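Local coordinates for protein LipS lipolytic enzyme (Unidentified, PDB 4FBL) that probably hydrolyses the ester bonds of lipid substrates, as a thermostable lipolytic enzyme with an alpha/beta hydrolase fold, at residues S99-T105 with H202-I206; A153-M157 with G207-E211. One frame throughout, in Å; residues are numbered along the deposited sequence.

How the interactions relate
Along the chain the segments come in the order 99-105, 153-157, 202-206 and 207-211, so the two contacts cross: 153-157 lies between the halves of interaction 1, and 202-206 between the halves of interaction 2. Interaction 1 closes a loop of 96 residues and brings the start of helix 101-118 to helix 200-213. Interaction 2, closing 49 residues, sets the loop that follows strand 147-151 against the next turn of helix 200-213. That helix is therefore held by two separate parts of the alpha/beta hydrolase fold. The contacts also touch, Leu203 CD2 lying 4.2 Å from Met157 CG, and both reach the second subunit.

Interaction 1 of 2, residues S99-T105 with H202-I206; sequences STASDWT and HLITI
His202 lays its imidazole against the N-terminal end of helix 101-118, where Thr100 CA sits 3.6 Å from the ring centroid, straight over one face, in a CH-pi contact. The backbone it covers is held in shape by a capping box. Asp103 N gives a nearly straight bond (172°) to Thr100 OG1 at 3.2 Å, and Thr100 N returns one to Asp103 OD2 at 2.9 Å, approaching from above the carboxylate plane. Nearer the root of the side chain, His202 CB touches CZ3 of Trp104 at 3.5 Å, the two side chains crossing at about a right angle. Leu203 comes next and offers its backbone N near the plane of the indole, at the ring edge. Ile206, one turn after His202, completes the apolar part. With CG1 anti to the carbonyl carbon (chi1 -62°), its CD1 reaches Ala101 CB at 3.6 Å and Thr105 CG2 at 3.9 Å. The bond from Thr105 OG1 to Ala101 O, 2.8 Å, fixes the rotation that leaves CG2 facing Ile206. The axes of the two short helical pieces pass 10.0 Å apart at 55°. Thr205, whose OG1 is hydrogen-bonded to Thr205 OG1 of the second subunit, places the contact beside the dimer interface. Helix 129-140 packs beside both helices, Met129 against Trp104, Leu133 and Trp136 against Thr105, and Ala132 against Ile206, while Trp104 NE1 bonds to Thr87 O in the loop after strand 80-83.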
loop_
_atom_site.group_PDB
_atom_site.type_symbol
_atom_site.label_atom_id
_atom_site.label_comp_id
_atom_site.label_asym_id
_atom_site.label_seq_id
_atom_site.Cartn_x
_atom_site.Cartn_y
_atom_site.Cartn_z
ATOM N N SER C 99 2.781 -12.695 10.143
ATOM C CA SER C 99 1.358 -12.391 9.964
ATOM C C SER C 99 1.225 -11.338 8.888
ATOM O O SER C 99 2.125 -10.508 8.702
ATOM C CB SER C 99 0.797 -11.837 11.291
ATOM O OG SER C 99 0.880 -12.824 12.321
ATOM N N THR C 100 0.126 -11.396 8.150
ATOM C CA THR C 100 -0.025 -10.516 7.035
ATOM C C THR C 100 -1.346 -9.662 7.046
ATOM O O THR C 100 -2.308 -9.947 7.820
ATOM C CB THR C 100 -0.014 -11.373 5.762
ATOM O OG1 THR C 100 -1.209 -12.137 5.722
ATOM C CG2 THR C 100 1.165 -12.404 5.684
ATOM N N ALA C 101 -1.442 -8.729 6.090
ATOM C CA ALA C 101 -2.707 -8.048 5.829
ATOM C C ALA C 101 -3.851 -8.984 5.385
ATOM O O ALA C 101 -5.011 -8.656 5.710
ATOM C CB ALA C 101 -2.544 -6.871 4.876
ATOM N N SER C 102 -3.587 -10.094 4.662
ATOM C CA SER C 102 -4.637 -11.078 4.429
ATOM C C SER C 102 -5.171 -11.656 5.748
ATOM O O SER C 102 -6.393 -11.855 5.894
ATOM C CB SER C 102 -4.195 -12.228 3.469
ATOM O OG SER C 102 -3.790 -11.573 2.252
ATOM N N ASP C 103 -4.289 -12.013 6.661
ATOM C CA ASP C 103 -4.703 -12.454 7.992
ATOM C C ASP C 103 -5.602 -11.393 8.643
ATOM O O ASP C 103 -6.627 -11.739 9.161
ATOM C CB ASP C 103 -3.487 -12.655 8.923
ATOM C CG ASP C 103 -2.542 -13.828 8.450
ATOM O OD1 ASP C 103 -2.993 -14.748 7.788
ATOM O OD2 ASP C 103 -1.344 -13.829 8.726
ATOM N N TRP C 104 -5.203 -10.131 8.677
ATOM C CA TRP C 104 -5.924 -9.165 9.483
ATOM C C TRP C 104 -7.274 -8.794 8.908
ATOM O O TRP C 104 -8.216 -8.512 9.647
ATOM C CB TRP C 104 -5.106 -7.883 9.789
ATOM C CG TRP C 104 -3.788 -8.266 10.484
ATOM C CD1 TRP C 104 -3.579 -9.336 11.311
ATOM C CD2 TRP C 104 -2.490 -7.653 10.293
ATOM N NE1 TRP C 104 -2.251 -9.423 11.700
ATOM C CE2 TRP C 104 -1.553 -8.408 11.079
ATOM C CE3 TRP C 104 -2.033 -6.583 9.495
ATOM C CZ2 TRP C 104 -0.189 -8.109 11.130
ATOM C CZ3 TRP C 104 -0.625 -6.253 9.537
ATOM C CH2 TRP C 104 0.254 -6.998 10.391
ATOM N N THR C 105 -7.367 -8.743 7.599
ATOM C CA THR C 105 -8.670 -8.456 6.996
ATOM C C THR C 105 -9.585 -9.693 7.192
ATOM O O THR C 105 -10.820 -9.558 7.373
ATOM C CB THR C 105 -8.554 -8.082 5.492
ATOM O OG1 THR C 105 -7.665 -8.984 4.786
ATOM C CG2 THR C 105 -8.089 -6.651 5.337
ATOM N N HIS C 202 2.669 -4.808 5.470
ATOM C CA HIS C 202 1.218 -4.992 5.702
ATOM C C HIS C 202 0.527 -3.832 6.330
ATOM O O HIS C 202 -0.646 -3.571 5.989
ATOM C CB HIS C 202 1.102 -6.269 6.523
ATOM C CG HIS C 202 1.653 -7.413 5.749
ATOM N ND1 HIS C 202 2.755 -8.170 6.140
ATOM C CD2 HIS C 202 1.241 -7.924 4.565
ATOM C CE1 HIS C 202 3.005 -9.088 5.219
ATOM N NE2 HIS C 202 2.079 -8.974 4.259
ATOM N N LEU C 203 1.182 -3.108 7.249
ATOM C CA LEU C 203 0.588 -1.890 7.725
ATOM C C LEU C 203 0.340 -0.918 6.610
ATOM O O LEU C 203 -0.732 -0.244 6.530
ATOM C CB LEU C 203 1.460 -1.233 8.801
ATOM C CG LEU C 203 1.163 0.197 9.299
ATOM C CD1 LEU C 203 -0.151 0.401 9.991
ATOM C CD2 LEU C 203 2.282 0.789 10.263
ATOM N N ILE C 204 1.338 -0.730 5.748
ATOM C CA ILE C 204 1.238 0.307 4.684
ATOM C C ILE C 204 0.147 -0.149 3.643
ATOM O O ILE C 204 -0.623 0.685 3.159
ATOM C CB ILE C 204 2.651 0.472 3.955
ATOM C CG1 ILE C 204 3.602 1.330 4.835
ATOM C CG2 ILE C 204 2.470 1.222 2.657
ATOM C CD1 ILE C 204 5.122 1.151 4.566
ATOM N N THR C 205 0.082 -1.445 3.379
ATOM C CA THR C 205 -0.859 -2.009 2.393
ATOM C C THR C 205 -2.315 -1.684 2.841
ATOM O O THR C 205 -3.150 -1.093 2.082
ATOM C CB THR C 205 -0.725 -3.580 2.229
ATOM O OG1 THR C 205 0.570 -3.931 1.673
ATOM C CG2 THR C 205 -1.833 -4.106 1.267
ATOM N N ILE C 206 -2.614 -2.007 4.126
ATOM C CA ILE C 206 -3.953 -1.742 4.650
ATOM C C ILE C 206 -4.262 -0.281 4.541
ATOM O O ILE C 206 -5.391 0.075 4.155
ATOM C CB ILE C 206 -4.139 -2.145 6.175
ATOM C CG1 ILE C 206 -3.950 -3.624 6.404
ATOM C CG2 ILE C 206 -5.581 -1.703 6.656
ATOM C CD1 ILE C 206 -4.993 -4.337 5.733
#

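Interaction 2 of 2, residues A153-M157 with G207-E211; sequences AALRM and GAVAE
Leu155 and Gly207 bring their backbones together with CA atoms 3.8 Å apart, where the loop after strand 147-151 of the alpha/beta hydrolase sheet runs against helix 200-213. The missing side chain of Gly207 permits this: a beta carbon there would collide with the carbonyl oxygens of Ala154 and Leu155, whereas its CA-H makes a contact to Leu155 O at 3.4 Å. The loop matters beyond packing, since Ala154 is joined by backbone hydrogen bonding to Ser128, the probable nucleophile on its elbow. Leu155 spreads its isobutyl group over the next helical turn. Its CG lies 4.0 Å from Ala210 CB and its CD2 3.9 Å from Glu211 CA, and Ala132 of helix 129-140 packs on the same leucine.

Arg156 and Glu211 form the polar side of the contact. Glu211 carries its CG anti to the backbone N (chi1 -169°) and stays extended, which brings the carboxylate alongside the arginine chain. There OE1 meets NE of Arg156 at 3.4 Å, a long salt bridge with the two flat groups 76° apart. The arginine also pairs with Glu158 through NH1, and with Glu211 of the second subunit through NH2. Alanine in place of Arg156 would probably leave Glu211 without its positive mate in either subunit and strip Glu158 of its salt bridge. A water lies between the two segments; besides a doubtfully short link to Glu211 OE1, it donates a hydrogen bond to Leu155 O at 2.9 Å.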
loop_
_atom_site.group_PDB
_atom_site.type_symbol
_atom_site.label_atom_id
_atom_site.label_comp_id
_atom_site.label_asym_id
_atom_site.label_seq_id
_atom_site.Cartn_x
_atom_site.Cartn_y
_atom_site.Cartn_z
ATOM N N ALA C 153 -6.987 7.042 12.478
ATOM C CA ALA C 153 -6.871 5.955 11.526
ATOM C C ALA C 153 -5.586 6.111 10.687
ATOM O O ALA C 153 -5.318 7.203 10.234
ATOM C CB ALA C 153 -8.096 5.941 10.592
ATOM N N ALA C 154 -4.839 5.016 10.528
ATOM C CA ALA C 154 -3.494 5.034 9.927
ATOM C C ALA C 154 -3.570 4.735 8.388
ATOM O O ALA C 154 -3.179 3.658 7.898
ATOM C CB ALA C 154 -2.615 4.006 10.636
ATOM N N LEU C 155 -4.165 5.645 7.663
ATOM C CA LEU C 155 -4.244 5.493 6.141
ATOM C C LEU C 155 -2.894 5.866 5.475
ATOM O O LEU C 155 -2.427 5.146 4.562
ATOM C CB LEU C 155 -5.358 6.316 5.592
ATOM C CG LEU C 155 -6.740 5.628 5.480
ATOM C CD1 LEU C 155 -7.339 5.224 6.797
ATOM C CD2 LEU C 155 -7.676 6.661 4.901
ATOM N N ARG C 156 -2.276 6.960 5.959
ATOM C CA ARG C 156 -0.987 7.509 5.409
ATOM C C ARG C 156 -0.024 7.763 6.552
ATOM O O ARG C 156 -0.265 8.675 7.352
ATOM C CB ARG C 156 -1.278 8.805 4.668
ATOM C CG ARG C 156 -2.166 8.631 3.452
ATOM C CD ARG C 156 -2.296 10.056 2.670
ATOM N NE ARG C 156 -1.555 10.035 1.408
ATOM C CZ ARG C 156 -0.281 10.399 1.238
ATOM N NH1 ARG C 156 0.451 10.897 2.244
ATOM N NH2 ARG C 156 0.274 10.299 0.047
ATOM N N MET C 157 1.011 6.932 6.691
ATOM C CA MET C 157 2.013 7.135 7.745
ATOM C C MET C 157 2.961 8.292 7.386
ATOM O O MET C 157 3.532 8.938 8.265
ATOM C CB MET C 157 2.824 5.905 8.006
ATOM C CG MET C 157 2.015 4.642 8.500
ATOM S SD MET C 157 1.107 5.050 10.032
ATOM C CE MET C 157 2.475 4.985 11.199
ATOM N N GLY C 207 -3.310 0.589 4.943
ATOM C CA GLY C 207 -3.610 1.983 4.859
ATOM C C GLY C 207 -3.910 2.439 3.419
ATOM O O GLY C 207 -4.845 3.251 3.135
ATOM N N ALA C 208 -3.103 1.964 2.486
ATOM C CA ALA C 208 -3.355 2.349 1.060
ATOM C C ALA C 208 -4.699 1.811 0.442
ATOM O O ALA C 208 -5.381 2.516 -0.319
ATOM C CB ALA C 208 -2.189 1.909 0.206
ATOM N N VAL C 209 -5.044 0.563 0.756
ATOM C CA VAL C 209 -6.282 -0.013 0.246
ATOM C C VAL C 209 -7.445 0.805 0.816
ATOM O O VAL C 209 -8.347 1.225 0.075
ATOM C CB VAL C 209 -6.405 -1.517 0.519
ATOM C CG1 VAL C 209 -7.884 -2.019 0.206
ATOM C CG2 VAL C 209 -5.337 -2.289 -0.339
ATOM N N ALA C 210 -7.383 1.136 2.116
ATOM C CA ALA C 210 -8.454 1.957 2.740
ATOM C C ALA C 210 -8.587 3.281 2.137
ATOM O O ALA C 210 -9.762 3.755 1.890
ATOM C CB ALA C 210 -8.224 2.137 4.312
ATOM N N GLU C 211 -7.435 3.976 2.002
ATOM C CA GLU C 211 -7.476 5.244 1.322
ATOM C C GLU C 211 -8.162 5.162 -0.075
ATOM O O GLU C 211 -8.934 6.058 -0.453
ATOM C CB GLU C 211 -6.068 5.832 1.144
ATOM C CG GLU C 211 -6.226 7.316 0.664
ATOM C CD GLU C 211 -4.832 8.070 0.467
ATOM O OE1 GLU C 211 -3.802 7.563 0.871
ATOM O OE2 GLU C 211 -4.786 9.189 -0.059
HETATM O O HOH W 1 -2.528 5.623 1.712
#